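Local coordinates for protein putative hyaluronoglucosaminidase (Clostridium perfringens, PDB 6PWI) that probably hydrolyses N-acetylhexosamine linkages as a secreted, cell-wall-attached family 84 glycoside hydrolase, of which this chain holds the N-terminal, catalytic and helical-bundle parts, at residues 501-506 and 614-619; 518-523 and 563-568; 524-529 and 555-560. One frame throughout, in Å; residues are numbered along the deposited sequence.

Interaction 1 (501-506 and 614-619)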
loop_
_atom_site.group_PDB
_atom_site.type_symbol
_atom_site.label_atom_id
_atom_site.label_comp_id
_atom_site.label_asym_id
_atom_site.label_seq_id
_atom_site.Cartn_x
_atom_site.Cartn_y
_atom_site.Cartn_z
ATOM N N GLU A 501 1.996 -18.191 -29.143
ATOM C CA GLU A 501 2.187 -19.468 -29.811
ATOM C C GLU A 501 0.929 -19.866 -30.583
ATOM O O GLU A 501 1.018 -20.299 -31.730
ATOM C CB GLU A 501 2.619 -20.555 -28.830
ATOM C CG GLU A 501 3.052 -21.831 -29.525
ATOM C CD GLU A 501 3.989 -21.672 -30.720
ATOM O OE1 GLU A 501 4.623 -20.604 -30.863
ATOM O OE2 GLU A 501 4.096 -22.629 -31.511
ATOM N N PHE A 502 -0.244 -19.719 -29.957
ATOM C CA PHE A 502 -1.473 -20.046 -30.662
ATOM C C PHE A 502 -1.592 -19.181 -31.917
ATOM O O PHE A 502 -1.982 -19.667 -32.974
ATOM C CB PHE A 502 -2.704 -19.954 -29.756
ATOM C CG PHE A 502 -3.972 -20.438 -30.410
ATOM C CD1 PHE A 502 -4.363 -21.767 -30.303
ATOM C CD2 PHE A 502 -4.755 -19.576 -31.164
ATOM C CE1 PHE A 502 -5.512 -22.225 -30.931
ATOM C CE2 PHE A 502 -5.905 -20.034 -31.793
ATOM C CZ PHE A 502 -6.281 -21.356 -31.675
ATOM N N THR A 503 -1.222 -17.902 -31.805
ATOM C CA THR A 503 -1.371 -16.982 -32.916
ATOM C C THR A 503 -0.452 -17.388 -34.066
ATOM O O THR A 503 -0.890 -17.410 -35.210
ATOM C CB THR A 503 -1.199 -15.522 -32.471
ATOM O OG1 THR A 503 -2.177 -15.300 -31.455
ATOM C CG2 THR A 503 -1.398 -14.530 -33.597
ATOM N N ARG A 504 0.814 -17.707 -33.768
ATOM C CA ARG A 504 1.734 -18.022 -34.852
ATOM C C ARG A 504 1.311 -19.321 -35.531
ATOM O O ARG A 504 1.247 -19.376 -36.754
ATOM C CB ARG A 504 3.209 -17.934 -34.447
ATOM C CG ARG A 504 3.686 -19.072 -33.565
ATOM C CD ARG A 504 5.169 -19.346 -33.759
ATOM N NE ARG A 504 5.407 -20.095 -34.979
ATOM C CZ ARG A 504 5.180 -21.397 -35.138
ATOM N NH1 ARG A 504 4.695 -22.133 -34.152
ATOM N NH2 ARG A 504 5.432 -21.958 -36.304
ATOM N N ARG A 505 0.953 -20.332 -34.731
ATOM C CA ARG A 505 0.500 -21.598 -35.285
ATOM C C ARG A 505 -0.648 -21.361 -36.266
ATOM O O ARG A 505 -0.633 -21.881 -37.377
ATOM C CB ARG A 505 0.109 -22.587 -34.184
ATOM C CG ARG A 505 1.285 -23.099 -33.368
ATOM C CD ARG A 505 0.831 -24.233 -32.472
ATOM N NE ARG A 505 0.531 -25.361 -33.333
ATOM C CZ ARG A 505 1.341 -26.389 -33.543
ATOM N NH1 ARG A 505 0.977 -27.359 -34.364
ATOM N NH2 ARG A 505 2.505 -26.448 -32.924
ATOM N N LEU A 506 -1.629 -20.559 -35.850
ATOM C CA LEU A 506 -2.812 -20.318 -36.657
ATOM C C LEU A 506 -2.419 -19.573 -37.928
ATOM O O LEU A 506 -2.879 -19.924 -39.011
ATOM C CB LEU A 506 -3.823 -19.521 -35.831
ATOM C CG LEU A 506 -5.178 -19.261 -36.490
ATOM C CD1 LEU A 506 -5.940 -20.561 -36.737
ATOM C CD2 LEU A 506 -6.003 -18.320 -35.623
ATOM N N ILE A 614 -7.207 -8.377 -25.297
ATOM C CA ILE A 614 -7.999 -7.754 -26.347
ATOM C C ILE A 614 -7.273 -7.873 -27.694
ATOM O O ILE A 614 -7.892 -8.258 -28.693
ATOM C CB ILE A 614 -8.419 -6.318 -25.962
ATOM C CG1 ILE A 614 -9.458 -6.342 -24.840
ATOM C CG2 ILE A 614 -8.929 -5.544 -27.164
ATOM C CD1 ILE A 614 -9.678 -5.009 -24.168
ATOM N N PRO A 615 -5.956 -7.558 -27.786
ATOM C CA PRO A 615 -5.212 -7.735 -29.037
ATOM C C PRO A 615 -5.351 -9.131 -29.642
ATOM O O PRO A 615 -5.434 -9.265 -30.859
ATOM C CB PRO A 615 -3.767 -7.410 -28.630
ATOM C CG PRO A 615 -3.941 -6.403 -27.508
ATOM C CD PRO A 615 -5.133 -6.926 -26.740
ATOM N N PHE A 616 -5.403 -10.156 -28.783
ATOM C CA PHE A 616 -5.549 -11.534 -29.225
ATOM C C PHE A 616 -6.920 -11.740 -29.869
ATOM O O PHE A 616 -7.020 -12.357 -30.930
ATOM C CB PHE A 616 -5.316 -12.487 -28.053
ATOM C CG PHE A 616 -5.403 -13.956 -28.389
ATOM C CD1 PHE A 616 -4.805 -14.465 -29.533
ATOM C CD2 PHE A 616 -6.063 -14.839 -27.542
ATOM C CE1 PHE A 616 -4.880 -15.819 -29.828
ATOM C CE2 PHE A 616 -6.125 -16.196 -27.832
ATOM C CZ PHE A 616 -5.536 -16.685 -28.977
ATOM N N ILE A 617 -7.970 -11.226 -29.214
ATOM C CA ILE A 617 -9.330 -11.312 -29.717
ATOM C C ILE A 617 -9.384 -10.665 -31.102
ATOM O O ILE A 617 -10.050 -11.176 -32.003
ATOM C CB ILE A 617 -10.310 -10.638 -28.737
ATOM C CG1 ILE A 617 -10.502 -11.462 -27.465
ATOM C CG2 ILE A 617 -11.644 -10.328 -29.400
ATOM C CD1 ILE A 617 -11.414 -10.806 -26.449
ATOM N N LYS A 618 -8.683 -9.535 -31.257
ATOM C CA LYS A 618 -8.709 -8.793 -32.506
ATOM C C LYS A 618 -7.975 -9.586 -33.587
ATOM O O LYS A 618 -8.442 -9.673 -34.722
ATOM C CB LYS A 618 -8.141 -7.385 -32.307
ATOM C CG LYS A 618 -9.115 -6.400 -31.677
ATOM C CD LYS A 618 -8.447 -5.121 -31.238
ATOM C CE LYS A 618 -9.418 -4.081 -30.718
ATOM N NZ LYS A 618 -8.703 -2.850 -30.298
ATOM N N ASP A 619 -6.838 -10.173 -33.200
ATOM C CA ASP A 619 -6.025 -11.007 -34.065
ATOM C C ASP A 619 -6.838 -12.202 -34.557
ATOM O O ASP A 619 -6.870 -12.474 -35.755
ATOM C CB ASP A 619 -4.752 -11.462 -33.347
ATOM C CG ASP A 619 -3.543 -10.573 -33.595
ATOM O OD1 ASP A 619 -3.645 -9.657 -34.448
ATOM O OD2 ASP A 619 -2.487 -10.822 -32.947
HETATM O O HOH W 1 -2.456 -12.427 -30.705
#
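Phe616 reaches across to helix 496-507 with one edge of its ring, and that edge meets two different partners. Phe502 CD2 lies in the plane of the Phe616 ring, 3.7 Å from Phe616 CZ, and the two side chains are roughly perpendicular. Thr503 OG1 comes to the same edge, 3.2 Å from Phe616 CE1, its side chain running past the phenylalanine in the opposite sense. The reach of Phe616 follows from its first torsion: CG is anti to the backbone N (chi1 -178°), which carries the ring toward the neighbouring helix although its CB does not point straight there. Beyond the rings, Thr503 CG2 stands 3.9 Å from Asp619 OD2, and a water joins the two polar ends, its oxygen 3.0 Å from Thr503 OG1 and 2.8 Å from Asp619 OD2, donating to both. Thr503 OG1 also bonds to Ile499 O, one turn earlier. The helix segments run nearly parallel, 14° apart, with axes 11.1 Å distant. No direct hydrogen bond spans this pair of segments in the helical bundle that follows the catalytic barrel; their union therefore combines aromatic packing on the buried side with a water-mediated link to a carboxylate at the partly exposed margin.

Interaction 2 (518-523 and 563-568)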
loop_
_atom_site.group_PDB
_atom_site.type_symbol
_atom_site.label_atom_id
_atom_site.label_comp_id
_atom_site.label_asym_id
_atom_site.label_seq_id
_atom_site.Cartn_x
_atom_site.Cartn_y
_atom_site.Cartn_z
ATOM N N VAL A 518 -4.595 -26.482 -24.670
ATOM C CA VAL A 518 -3.747 -25.783 -23.719
ATOM C C VAL A 518 -4.328 -24.397 -23.435
ATOM O O VAL A 518 -4.474 -24.019 -22.275
ATOM C CB VAL A 518 -2.288 -25.697 -24.217
ATOM C CG1 VAL A 518 -1.405 -24.872 -23.285
ATOM C CG2 VAL A 518 -1.689 -27.078 -24.447
ATOM N N ILE A 519 -4.671 -23.656 -24.497
ATOM C CA ILE A 519 -5.048 -22.261 -24.358
ATOM C C ILE A 519 -6.491 -22.145 -23.866
ATOM O O ILE A 519 -6.821 -21.174 -23.186
ATOM C CB ILE A 519 -4.774 -21.462 -25.650
ATOM C CG1 ILE A 519 -4.982 -19.958 -25.434
ATOM C CG2 ILE A 519 -5.601 -21.989 -26.817
ATOM C CD1 ILE A 519 -4.094 -19.083 -26.287
ATOM N N LEU A 520 -7.338 -23.129 -24.212
ATOM C CA LEU A 520 -8.710 -23.174 -23.724
ATOM C C LEU A 520 -8.718 -23.466 -22.221
ATOM O O LEU A 520 -9.587 -22.981 -21.499
ATOM C CB LEU A 520 -9.535 -24.205 -24.505
ATOM C CG LEU A 520 -10.100 -23.745 -25.853
ATOM C CD1 LEU A 520 -10.694 -24.912 -26.632
ATOM C CD2 LEU A 520 -11.142 -22.648 -25.685
ATOM N N ASP A 521 -7.742 -24.247 -21.745
ATOM C CA ASP A 521 -7.573 -24.460 -20.316
ATOM C C ASP A 521 -7.312 -23.120 -19.625
ATOM O O ASP A 521 -7.905 -22.820 -18.591
ATOM C CB ASP A 521 -6.460 -25.468 -20.004
ATOM C CG ASP A 521 -6.881 -26.929 -20.063
ATOM O OD1 ASP A 521 -8.096 -27.212 -19.932
ATOM O OD2 ASP A 521 -5.979 -27.786 -20.236
ATOM N N GLU A 522 -6.426 -22.317 -20.215
ATOM C CA GLU A 522 -6.061 -21.037 -19.639
ATOM C C GLU A 522 -7.289 -20.132 -19.552
ATOM O O GLU A 522 -7.526 -19.504 -18.521
ATOM C CB GLU A 522 -4.917 -20.399 -20.429
ATOM C CG GLU A 522 -3.601 -21.139 -20.277
ATOM C CD GLU A 522 -3.172 -21.383 -18.841
ATOM O OE1 GLU A 522 -3.005 -20.396 -18.095
ATOM O OE2 GLU A 522 -3.031 -22.568 -18.463
ATOM N N TYR A 523 -8.080 -20.089 -20.629
ATOM C CA TYR A 523 -9.223 -19.192 -20.675
ATOM C C TYR A 523 -10.371 -19.703 -19.808
ATOM O O TYR A 523 -11.116 -18.903 -19.246
ATOM C CB TYR A 523 -9.578 -18.818 -22.115
ATOM C CG TYR A 523 -8.735 -17.686 -22.642
ATOM C CD1 TYR A 523 -9.149 -16.368 -22.503
ATOM C CD2 TYR A 523 -7.501 -17.921 -23.235
ATOM C CE1 TYR A 523 -8.380 -15.312 -22.967
ATOM C CE2 TYR A 523 -6.716 -16.878 -23.703
ATOM C CZ TYR A 523 -7.161 -15.570 -23.573
ATOM O OH TYR A 523 -6.404 -14.530 -24.028
ATOM N N TYR A 563 -13.923 -17.617 -30.231
ATOM C CA TYR A 563 -13.062 -17.447 -31.391
ATOM C C TYR A 563 -12.163 -18.669 -31.575
ATOM O O TYR A 563 -12.102 -19.222 -32.668
ATOM C CB TYR A 563 -12.280 -16.136 -31.332
ATOM C CG TYR A 563 -13.041 -14.939 -31.838
ATOM C CD1 TYR A 563 -13.582 -14.914 -33.117
ATOM C CD2 TYR A 563 -13.205 -13.818 -31.042
ATOM C CE1 TYR A 563 -14.275 -13.808 -33.589
ATOM C CE2 TYR A 563 -13.895 -12.706 -31.499
ATOM C CZ TYR A 563 -14.431 -12.700 -32.773
ATOM O OH TYR A 563 -15.112 -11.601 -33.208
ATOM N N ILE A 564 -11.490 -19.095 -30.500
ATOM C CA ILE A 564 -10.718 -20.325 -30.534
ATOM C C ILE A 564 -11.600 -21.472 -31.025
ATOM O O ILE A 564 -11.152 -22.302 -31.812
ATOM C CB ILE A 564 -10.075 -20.639 -29.172
ATOM C CG1 ILE A 564 -9.067 -19.559 -28.769
ATOM C CG2 ILE A 564 -9.434 -22.021 -29.200
ATOM C CD1 ILE A 564 -8.757 -19.526 -27.286
ATOM N N ASN A 565 -12.855 -21.515 -30.572
ATOM C CA ASN A 565 -13.731 -22.599 -30.985
ATOM C C ASN A 565 -13.976 -22.516 -32.488
ATOM O O ASN A 565 -14.013 -23.539 -33.160
ATOM C CB ASN A 565 -15.016 -22.688 -30.158
ATOM C CG ASN A 565 -14.820 -23.402 -28.835
ATOM O OD1 ASN A 565 -13.899 -24.203 -28.674
ATOM N ND2 ASN A 565 -15.689 -23.126 -27.878
ATOM N N SER A 566 -14.085 -21.288 -33.004
ATOM C CA SER A 566 -14.330 -21.037 -34.414
ATOM C C SER A 566 -13.149 -21.526 -35.249
ATOM O O SER A 566 -13.342 -22.190 -36.264
ATOM C CB SER A 566 -14.601 -19.578 -34.636
ATOM O OG SER A 566 -14.722 -19.287 -36.015
ATOM N N ALA A 567 -11.930 -21.193 -34.814
ATOM C CA ALA A 567 -10.720 -21.579 -35.524
ATOM C C ALA A 567 -10.619 -23.101 -35.597
ATOM O O ALA A 567 -10.268 -23.641 -36.641
ATOM C CB ALA A 567 -9.502 -20.970 -34.872
ATOM N N VAL A 568 -10.944 -23.775 -34.485
ATOM C CA VAL A 568 -10.910 -25.228 -34.392
ATOM C C VAL A 568 -11.928 -25.836 -35.359
ATOM O O VAL A 568 -11.572 -26.689 -36.167
ATOM C CB VAL A 568 -11.116 -25.726 -32.946
ATOM C CG1 VAL A 568 -11.365 -27.226 -32.896
ATOM C CG2 VAL A 568 -9.939 -25.358 -32.051
#
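Ile564 makes both apolar contacts with residues 518-523, using two of its branches against two successive residues. Its CG2 meets Leu520, lying 3.8 Å from Leu520 CG and 4.0 Å from Leu520 CD2, while the two chains lie alongside, pointing opposite ways. The other branch ends in CD1, which lies 4.0 Å from Ile519 CG2. The torsions account for this division of labour: in Ile564, CG2 is anti to the backbone N and CG1 anti to the carbonyl carbon (chi1 -63°), so the branches diverge from CB toward different neighbours.

These contacts join two long neighbouring helices of the helical bundle that follows the family 84 catalytic barrel in the chain. Helices 513-536 and 540-572 form an antiparallel hairpin: the short segments run at 162° to each other, their axes approach to 11.2 Å, and the nearest CA atoms are those of Leu520 and Ile564. Helix 496-507 adds to the buried side, where Phe502 and Val498 touch Ile519.

A second kind of contact pairs an apolar methyl with an amide. Leu520 CD1 stands 3.9 Å from Asn565 OD1, at van der Waals distance, and the side chains meet at a slant. The CB of Asn565 does not point straight at the other helix, but with CG anti to the carbonyl carbon (chi1 -81°) the amide end swings nearer to it. Asn565 also touches Tyr581 of helix 575-591. No hydrogen bond crosses between the segments; backbone bonds such as Tyr523 N to Ile519 O and Ala567 N to Tyr563 O stay within their helix, and Ser566 OG turns to Ala578 O.

Interaction 3 (524-529 and 555-560)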
loop_
_atom_site.group_PDB
_atom_site.type_symbol
_atom_site.label_atom_id
_atom_site.label_comp_id
_atom_site.label_asym_id
_atom_site.label_seq_id
_atom_site.Cartn_x
_atom_site.Cartn_y
_atom_site.Cartn_z
ATOM N N GLN A 524 -10.489 -21.029 -19.659
ATOM C CA GLN A 524 -11.540 -21.592 -18.824
ATOM C C GLN A 524 -11.288 -21.227 -17.360
ATOM O O GLN A 524 -12.234 -20.988 -16.607
ATOM C CB GLN A 524 -11.690 -23.100 -19.048
ATOM C CG GLN A 524 -12.964 -23.696 -18.459
ATOM C CD GLN A 524 -14.239 -23.145 -19.059
ATOM O OE1 GLN A 524 -14.359 -22.937 -20.269
ATOM N NE2 GLN A 524 -15.222 -22.908 -18.204
ATOM N N GLU A 525 -10.005 -21.166 -16.980
ATOM C CA GLU A 525 -9.602 -20.788 -15.634
ATOM C C GLU A 525 -9.978 -19.330 -15.355
ATOM O O GLU A 525 -10.468 -19.015 -14.271
ATOM C CB GLU A 525 -8.111 -21.054 -15.443
ATOM C CG GLU A 525 -7.576 -20.533 -14.126
ATOM C CD GLU A 525 -6.186 -21.035 -13.770
ATOM O OE1 GLU A 525 -5.224 -20.244 -13.878
ATOM O OE2 GLU A 525 -6.070 -22.218 -13.374
ATOM N N ILE A 526 -9.748 -18.444 -16.333
ATOM C CA ILE A 526 -10.133 -17.049 -16.199
ATOM C C ILE A 526 -11.645 -16.981 -16.008
ATOM O O ILE A 526 -12.122 -16.340 -15.073
ATOM C CB ILE A 526 -9.664 -16.204 -17.401
ATOM C CG1 ILE A 526 -8.137 -16.122 -17.476
ATOM C CG2 ILE A 526 -10.304 -14.821 -17.374
ATOM C CD1 ILE A 526 -7.617 -15.551 -18.772
ATOM N N LEU A 527 -12.385 -17.668 -16.888
ATOM C CA LEU A 527 -13.837 -17.617 -16.886
ATOM C C LEU A 527 -14.387 -18.125 -15.553
ATOM O O LEU A 527 -15.283 -17.510 -14.976
ATOM C CB LEU A 527 -14.372 -18.435 -18.065
ATOM C CG LEU A 527 -15.895 -18.548 -18.141
ATOM C CD1 LEU A 527 -16.545 -17.183 -18.317
ATOM C CD2 LEU A 527 -16.315 -19.482 -19.264
ATOM N N ASP A 528 -13.841 -19.245 -15.068
ATOM C CA ASP A 528 -14.290 -19.832 -13.815
ATOM C C ASP A 528 -14.077 -18.849 -12.665
ATOM O O ASP A 528 -14.927 -18.722 -11.784
ATOM C CB ASP A 528 -13.622 -21.185 -13.550
ATOM C CG ASP A 528 -14.158 -22.314 -14.422
ATOM O OD1 ASP A 528 -15.313 -22.203 -14.898
ATOM O OD2 ASP A 528 -13.414 -23.301 -14.619
ATOM N N ALA A 529 -12.933 -18.158 -12.688
ATOM C CA ALA A 529 -12.612 -17.173 -11.674
ATOM C C ALA A 529 -13.676 -16.074 -11.651
ATOM O O ALA A 529 -14.108 -15.654 -10.583
ATOM C CB ALA A 529 -11.224 -16.625 -11.917
ATOM N N ASP A 555 -16.700 -11.525 -20.187
ATOM C CA ASP A 555 -17.033 -11.409 -21.596
ATOM C C ASP A 555 -15.799 -11.651 -22.472
ATOM O O ASP A 555 -15.911 -12.329 -23.496
ATOM C CB ASP A 555 -17.759 -10.093 -21.882
ATOM C CG ASP A 555 -19.052 -9.934 -21.090
ATOM O OD1 ASP A 555 -19.616 -10.968 -20.646
ATOM O OD2 ASP A 555 -19.497 -8.777 -20.921
ATOM N N LEU A 556 -14.632 -11.112 -22.070
ATOM C CA LEU A 556 -13.403 -11.330 -22.822
ATOM C C LEU A 556 -13.097 -12.825 -22.878
ATOM O O LEU A 556 -12.715 -13.330 -23.929
ATOM C CB LEU A 556 -12.215 -10.585 -22.199
ATOM C CG LEU A 556 -12.159 -9.061 -22.312
ATOM C CD1 LEU A 556 -10.820 -8.569 -21.788
ATOM C CD2 LEU A 556 -12.380 -8.563 -23.731
ATOM N N ALA A 557 -13.241 -13.517 -21.742
ATOM C CA ALA A 557 -12.969 -14.947 -21.689
ATOM C C ALA A 557 -13.926 -15.714 -22.602
ATOM O O ALA A 557 -13.506 -16.619 -23.317
ATOM C CB ALA A 557 -13.036 -15.456 -20.273
ATOM N N GLU A 558 -15.212 -15.338 -22.582
ATOM C CA GLU A 558 -16.209 -16.000 -23.406
ATOM C C GLU A 558 -15.925 -15.740 -24.883
ATOM O O GLU A 558 -16.078 -16.635 -25.707
ATOM C CB GLU A 558 -17.622 -15.597 -22.982
ATOM C CG GLU A 558 -18.184 -16.511 -21.908
ATOM C CD GLU A 558 -19.351 -15.983 -21.087
ATOM O OE1 GLU A 558 -19.732 -14.802 -21.270
ATOM O OE2 GLU A 558 -19.882 -16.757 -20.257
ATOM N N SER A 559 -15.496 -14.516 -25.202
ATOM C CA SER A 559 -15.195 -14.106 -26.566
ATOM C C SER A 559 -13.997 -14.882 -27.110
ATOM O O SER A 559 -14.013 -15.346 -28.245
ATOM C CB SER A 559 -14.954 -12.622 -26.629
ATOM O OG SER A 559 -14.580 -12.222 -27.934
ATOM N N THR A 560 -12.953 -15.016 -26.291
ATOM C CA THR A 560 -11.748 -15.699 -26.722
ATOM C C THR A 560 -12.064 -17.168 -26.984
ATOM O O THR A 560 -11.618 -17.724 -27.982
ATOM C CB THR A 560 -10.598 -15.467 -25.735
ATOM O OG1 THR A 560 -10.436 -14.050 -25.621
ATOM C CG2 THR A 560 -9.300 -16.108 -26.176
#
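A chi1 of 176° in Leu527 places CG trans to the main-chain nitrogen and carries its isopropyl end toward Glu558. The Glu558 chain is extended beyond CG (chi2 161°) and stands roughly perpendicular to that leucine. As a result Leu527 CD1 rests on the aliphatic part of the glutamate, 4.0 Å from Glu558 CG, and also stands 3.9 Å from Glu558 OE2. Deeper in, Ala557 CB touches two residues at once, with Leu527 CB at 3.9 Å and Ile526 CG2 at 4.0 Å. The short alanine side chain accompanies a close approach of backbones: the CA atoms of Leu527 and Ala557 are 5.6 Å apart and the segment axes 8.8 Å, in an antiparallel crossing at 148° within the helical bundle at the C-terminal end of this chain. Behind this face, Thr560 OG1 donates to Leu556 O at 2.9 Å, from the opposite face of the carbonyl plane to Thr560 N, so one oxygen accepts both bonds. The carboxylate of Glu558 also lies close to that of Glu588, a like-charge proximity that might raise the pKa of one of them. Across the segments no hydrogen bond or salt bridge forms, so the contact itself is apolar, with an acidic group at its margin.

Interactions 2 and 3 are successive levels of one antiparallel hairpin, helices 513-536 and 540-572, with centres about 10 Å apart; interaction 1 closes a longer chain loop in which both are nested. Tyr523 and Phe616 tie the levels together: Tyr523 CZ packs 3.4 Å from Thr560 CG2, and Phe616 CD2 lies 3.5 Å from Tyr523 OH. Phe502 CD1 meets Ile519 CG2 at 3.7 Å, joining interactions 1 and 2, while Phe616 CE2 reaches Thr560 CG2 at 3.6 Å, joining 1 and 3. All three lie about 29 to 36 Å (centre to centre) from the middle of the chain, and away from the predicted proton donor, Asp299.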